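Long-range contact in rhamnosidase B (Bacillus sp., PDB 2OKX), which hydrolyses terminal alpha-L-rhamnose residues from glycosides as a family 78 glycoside hydrolase, probably with inversion of the anomeric configuration: residues S800-E809 against W864-L872. Residues are numbered along the deposited sequence; the frame is centred on the assembly and turned at random.
Sequences SPFMSFFYYE and WSAAPGYFL
F802 lies flat on W864 in an offset stack, its ring 3.9 Å from the indole six-membered ring between centroids and tilted by 8°. F802 CB continues the contact as a CH-pi partner over the five-membered ring, so one face of the indole is met over both its rings. W864 CG sits between its backbone N and carbonyl carbon (chi1 80°), which carries the indole over against F802 CB and the S800 end of the segment. Beside it, P801 CB presses on S865 CB at a tight 3.3 Å. At the other end F805, Y808, Y870 and F871 form an aromatic cluster in which F871 is sandwiched: Y808 CB rests over one face, 3.5 Å from the ring centroid, and Y870 CD2 over the opposite one. The F871 edge meets the F805 face, planes at 66°, while the Y808 edge turns to the F871 face; E809 CG lies at the F871 edge, near the ring plane. A867 CB fills the angle between F805 and Y808. Water 1 joins the two backbones, donating to P801 O (2.7 Å) and W864 O and accepting from A867 N. Water 2 links E809 OE2 to Y870 OH, and R581 salt-bridges the same carboxylate. Y808 OH hydrogen-bonds to D823 and S865 OG to the W840 carbonyl. Within the six-hairpin alpha-barrel glycosidase domain, segments 801-809 and 868-872 run nearly parallel, with helix 577-590 against F802 and F805, helix 817-833 against P801 and Y808, and helix 544-559 behind A866 and P868.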
loop_
_atom_site.group_PDB
_atom_site.type_symbol
_atom_site.label_atom_id
_atom_site.label_comp_id
_atom_site.label_asym_id
_atom_site.label_seq_id
_atom_site.Cartn_x
_atom_site.Cartn_y
_atom_site.Cartn_z
ATOM N N SER A 800 -12.893 12.586 -3.323
ATOM C CA SER A 800 -11.464 12.287 -3.370
ATOM C C SER A 800 -10.807 12.899 -4.598
ATOM O O SER A 800 -11.461 13.109 -5.624
ATOM C CB SER A 800 -11.236 10.777 -3.407
ATOM O OG SER A 800 -11.684 10.240 -4.643
ATOM N N PRO A 801 -9.502 13.196 -4.508
ATOM C CA PRO A 801 -8.801 13.781 -5.656
ATOM C C PRO A 801 -8.800 12.770 -6.801
ATOM O O PRO A 801 -8.556 13.122 -7.953
ATOM C CB PRO A 801 -7.397 14.042 -5.112
ATOM C CG PRO A 801 -7.644 14.268 -3.628
ATOM C CD PRO A 801 -8.633 13.166 -3.317
ATOM N N PHE A 802 -9.061 11.512 -6.459
ATOM C CA PHE A 802 -9.126 10.435 -7.445
ATOM C C PHE A 802 -10.248 10.781 -8.413
ATOM O O PHE A 802 -10.066 10.770 -9.632
ATOM C CB PHE A 802 -9.437 9.105 -6.749
ATOM C CG PHE A 802 -9.763 7.978 -7.696
ATOM C CD1 PHE A 802 -10.945 7.258 -7.552
ATOM C CD2 PHE A 802 -8.878 7.618 -8.709
ATOM C CE1 PHE A 802 -11.244 6.192 -8.405
ATOM C CE2 PHE A 802 -9.166 6.553 -9.567
ATOM C CZ PHE A 802 -10.352 5.839 -9.413
ATOM N N MET A 803 -11.412 11.088 -7.850
ATOM C CA MET A 803 -12.577 11.455 -8.640
ATOM C C MET A 803 -12.317 12.804 -9.308
ATOM O O MET A 803 -12.790 13.052 -10.416
ATOM C CB MET A 803 -13.811 11.527 -7.735
ATOM C CG MET A 803 -15.129 11.776 -8.459
ATOM S SD MET A 803 -15.554 10.517 -9.693
ATOM C CE MET A 803 -15.955 11.581 -11.099
ATOM N N SER A 804 -11.561 13.671 -8.637
ATOM C CA SER A 804 -11.233 14.979 -9.201
ATOM C C SER A 804 -10.542 14.811 -10.555
ATOM O O SER A 804 -10.730 15.622 -11.459
ATOM C CB SER A 804 -10.307 15.765 -8.262
ATOM O OG SER A 804 -11.004 16.267 -7.133
ATOM N N PHE A 805 -9.748 13.753 -10.689
ATOM C CA PHE A 805 -9.026 13.494 -11.935
ATOM C C PHE A 805 -10.005 13.373 -13.098
ATOM O O PHE A 805 -9.814 13.987 -14.151
ATOM C CB PHE A 805 -8.204 12.205 -11.816
ATOM C CG PHE A 805 -7.182 12.028 -12.911
ATOM C CD1 PHE A 805 -7.575 11.844 -14.233
ATOM C CD2 PHE A 805 -5.822 12.030 -12.611
ATOM C CE1 PHE A 805 -6.629 11.663 -15.246
ATOM C CE2 PHE A 805 -4.866 11.850 -13.610
ATOM C CZ PHE A 805 -5.269 11.665 -14.932
ATOM N N PHE A 806 -11.045 12.571 -12.906
ATOM C CA PHE A 806 -12.052 12.376 -13.939
ATOM C C PHE A 806 -12.788 13.690 -14.186
ATOM O O PHE A 806 -13.136 14.015 -15.321
ATOM C CB PHE A 806 -13.029 11.272 -13.515
ATOM C CG PHE A 806 -12.385 9.918 -13.381
ATOM C CD1 PHE A 806 -11.842 9.278 -14.489
ATOM C CD2 PHE A 806 -12.301 9.289 -12.141
ATOM C CE1 PHE A 806 -11.222 8.030 -14.368
ATOM C CE2 PHE A 806 -11.685 8.041 -12.008
ATOM C CZ PHE A 806 -11.144 7.411 -13.122
ATOM N N TYR A 807 -13.005 14.454 -13.122
ATOM C CA TYR A 807 -13.684 15.741 -13.231
ATOM C C TYR A 807 -12.866 16.697 -14.106
ATOM O O TYR A 807 -13.420 17.429 -14.933
ATOM C CB TYR A 807 -13.891 16.330 -11.832
ATOM C CG TYR A 807 -14.509 17.712 -11.798
ATOM C CD1 TYR A 807 -15.668 18.005 -12.521
ATOM C CD2 TYR A 807 -13.944 18.718 -11.024
ATOM C CE1 TYR A 807 -16.246 19.274 -12.467
ATOM C CE2 TYR A 807 -14.511 19.984 -10.961
ATOM C CZ TYR A 807 -15.660 20.254 -11.685
ATOM O OH TYR A 807 -16.213 21.506 -11.608
ATOM N N TYR A 808 -11.548 16.680 -13.931
ATOM C CA TYR A 808 -10.676 17.548 -14.720
ATOM C C TYR A 808 -10.668 17.118 -16.187
ATOM O O TYR A 808 -10.591 17.958 -17.085
ATOM C CB TYR A 808 -9.250 17.548 -14.150
ATOM C CG TYR A 808 -9.150 18.086 -12.729
ATOM C CD1 TYR A 808 -10.151 18.898 -12.192
ATOM C CD2 TYR A 808 -8.047 17.788 -11.926
ATOM C CE1 TYR A 808 -10.057 19.401 -10.880
ATOM C CE2 TYR A 808 -7.942 18.284 -10.621
ATOM C CZ TYR A 808 -8.948 19.086 -10.106
ATOM O OH TYR A 808 -8.842 19.578 -8.821
ATOM N N GLU A 809 -10.744 15.815 -16.436
ATOM C CA GLU A 809 -10.775 15.338 -17.815
ATOM C C GLU A 809 -12.041 15.890 -18.469
ATOM O O GLU A 809 -12.043 16.237 -19.653
ATOM C CB GLU A 809 -10.773 13.807 -17.868
ATOM C CG GLU A 809 -9.407 13.172 -17.602
ATOM C CD GLU A 809 -9.407 11.660 -17.799
ATOM O OE1 GLU A 809 -10.023 10.943 -16.981
ATOM O OE2 GLU A 809 -8.794 11.188 -18.778
ATOM N N TRP A 864 -3.125 8.122 -6.768
ATOM C CA TRP A 864 -4.310 8.194 -7.610
ATOM C C TRP A 864 -4.888 9.611 -7.508
ATOM O O TRP A 864 -5.781 9.995 -8.269
ATOM C CB TRP A 864 -5.333 7.107 -7.213
ATOM C CG TRP A 864 -6.211 7.364 -6.009
ATOM C CD1 TRP A 864 -6.068 8.337 -5.057
ATOM C CD2 TRP A 864 -7.379 6.616 -5.641
ATOM N NE1 TRP A 864 -7.078 8.242 -4.121
ATOM C CE2 TRP A 864 -7.895 7.193 -4.457
ATOM C CE3 TRP A 864 -8.040 5.511 -6.198
ATOM C CZ2 TRP A 864 -9.044 6.704 -3.820
ATOM C CZ3 TRP A 864 -9.184 5.023 -5.567
ATOM C CH2 TRP A 864 -9.673 5.622 -4.388
ATOM N N SER A 865 -4.321 10.393 -6.588
ATOM C CA SER A 865 -4.729 11.776 -6.337
ATOM C C SER A 865 -3.751 12.804 -6.925
ATOM O O SER A 865 -3.905 14.002 -6.685
ATOM C CB SER A 865 -4.815 12.035 -4.827
ATOM O OG SER A 865 -5.810 11.244 -4.201
ATOM N N ALA A 866 -2.758 12.351 -7.688
ATOM C CA ALA A 866 -1.752 13.265 -8.243
ATOM C C ALA A 866 -2.113 13.961 -9.560
ATOM O O ALA A 866 -1.226 14.341 -10.331
ATOM C CB ALA A 866 -0.415 12.525 -8.401
ATOM N N ALA A 867 -3.404 14.154 -9.798
ATOM C CA ALA A 867 -3.891 14.798 -11.021
ATOM C C ALA A 867 -3.091 15.992 -11.564
ATOM O O ALA A 867 -2.795 16.046 -12.759
ATOM C CB ALA A 867 -5.354 15.208 -10.838
ATOM N N PRO A 868 -2.736 16.968 -10.705
ATOM C CA PRO A 868 -1.977 18.123 -11.206
ATOM C C PRO A 868 -0.719 17.753 -11.992
ATOM O O PRO A 868 -0.330 18.469 -12.917
ATOM C CB PRO A 868 -1.660 18.911 -9.934
ATOM C CG PRO A 868 -2.842 18.585 -9.046
ATOM C CD PRO A 868 -2.995 17.102 -9.258
ATOM N N GLY A 869 -0.091 16.640 -11.620
ATOM C CA GLY A 869 1.117 16.204 -12.305
ATOM C C GLY A 869 0.874 15.889 -13.771
ATOM O O GLY A 869 1.804 15.873 -14.580
ATOM N N TYR A 870 -0.383 15.636 -14.115
ATOM C CA TYR A 870 -0.757 15.333 -15.491
ATOM C C TYR A 870 -1.402 16.535 -16.176
ATOM O O TYR A 870 -0.992 16.921 -17.266
ATOM C CB TYR A 870 -1.731 14.155 -15.523
ATOM C CG TYR A 870 -2.380 13.910 -16.877
ATOM C CD1 TYR A 870 -1.668 13.317 -17.924
ATOM C CD2 TYR A 870 -3.708 14.260 -17.099
ATOM C CE1 TYR A 870 -2.273 13.075 -19.169
ATOM C CE2 TYR A 870 -4.323 14.027 -18.331
ATOM C CZ TYR A 870 -3.600 13.434 -19.359
ATOM O OH TYR A 870 -4.223 13.190 -20.563
ATOM N N PHE A 871 -2.403 17.136 -15.531
ATOM C CA PHE A 871 -3.113 18.252 -16.146
ATOM C C PHE A 871 -2.362 19.555 -16.361
ATOM O O PHE A 871 -2.638 20.261 -17.331
ATOM C CB PHE A 871 -4.424 18.533 -15.395
ATOM C CG PHE A 871 -5.419 17.416 -15.500
ATOM C CD1 PHE A 871 -5.486 16.431 -14.521
ATOM C CD2 PHE A 871 -6.227 17.298 -16.627
ATOM C CE1 PHE A 871 -6.337 15.340 -14.662
ATOM C CE2 PHE A 871 -7.081 16.212 -16.782
ATOM C CZ PHE A 871 -7.137 15.228 -15.799
ATOM N N LEU A 872 -1.420 19.888 -15.483
ATOM C CA LEU A 872 -0.683 21.133 -15.659
ATOM C C LEU A 872 0.158 21.067 -16.933
ATOM O O LEU A 872 0.207 22.028 -17.700
ATOM C CB LEU A 872 0.197 21.425 -14.434
ATOM C CG LEU A 872 -0.607 21.713 -13.156
ATOM C CD1 LEU A 872 0.333 21.959 -11.970
ATOM C CD2 LEU A 872 -1.504 22.929 -13.387
HETATM O O HOH W 1 -6.032 12.750 -8.965
HETATM O O HOH W 2 -7.143 12.634 -20.389
#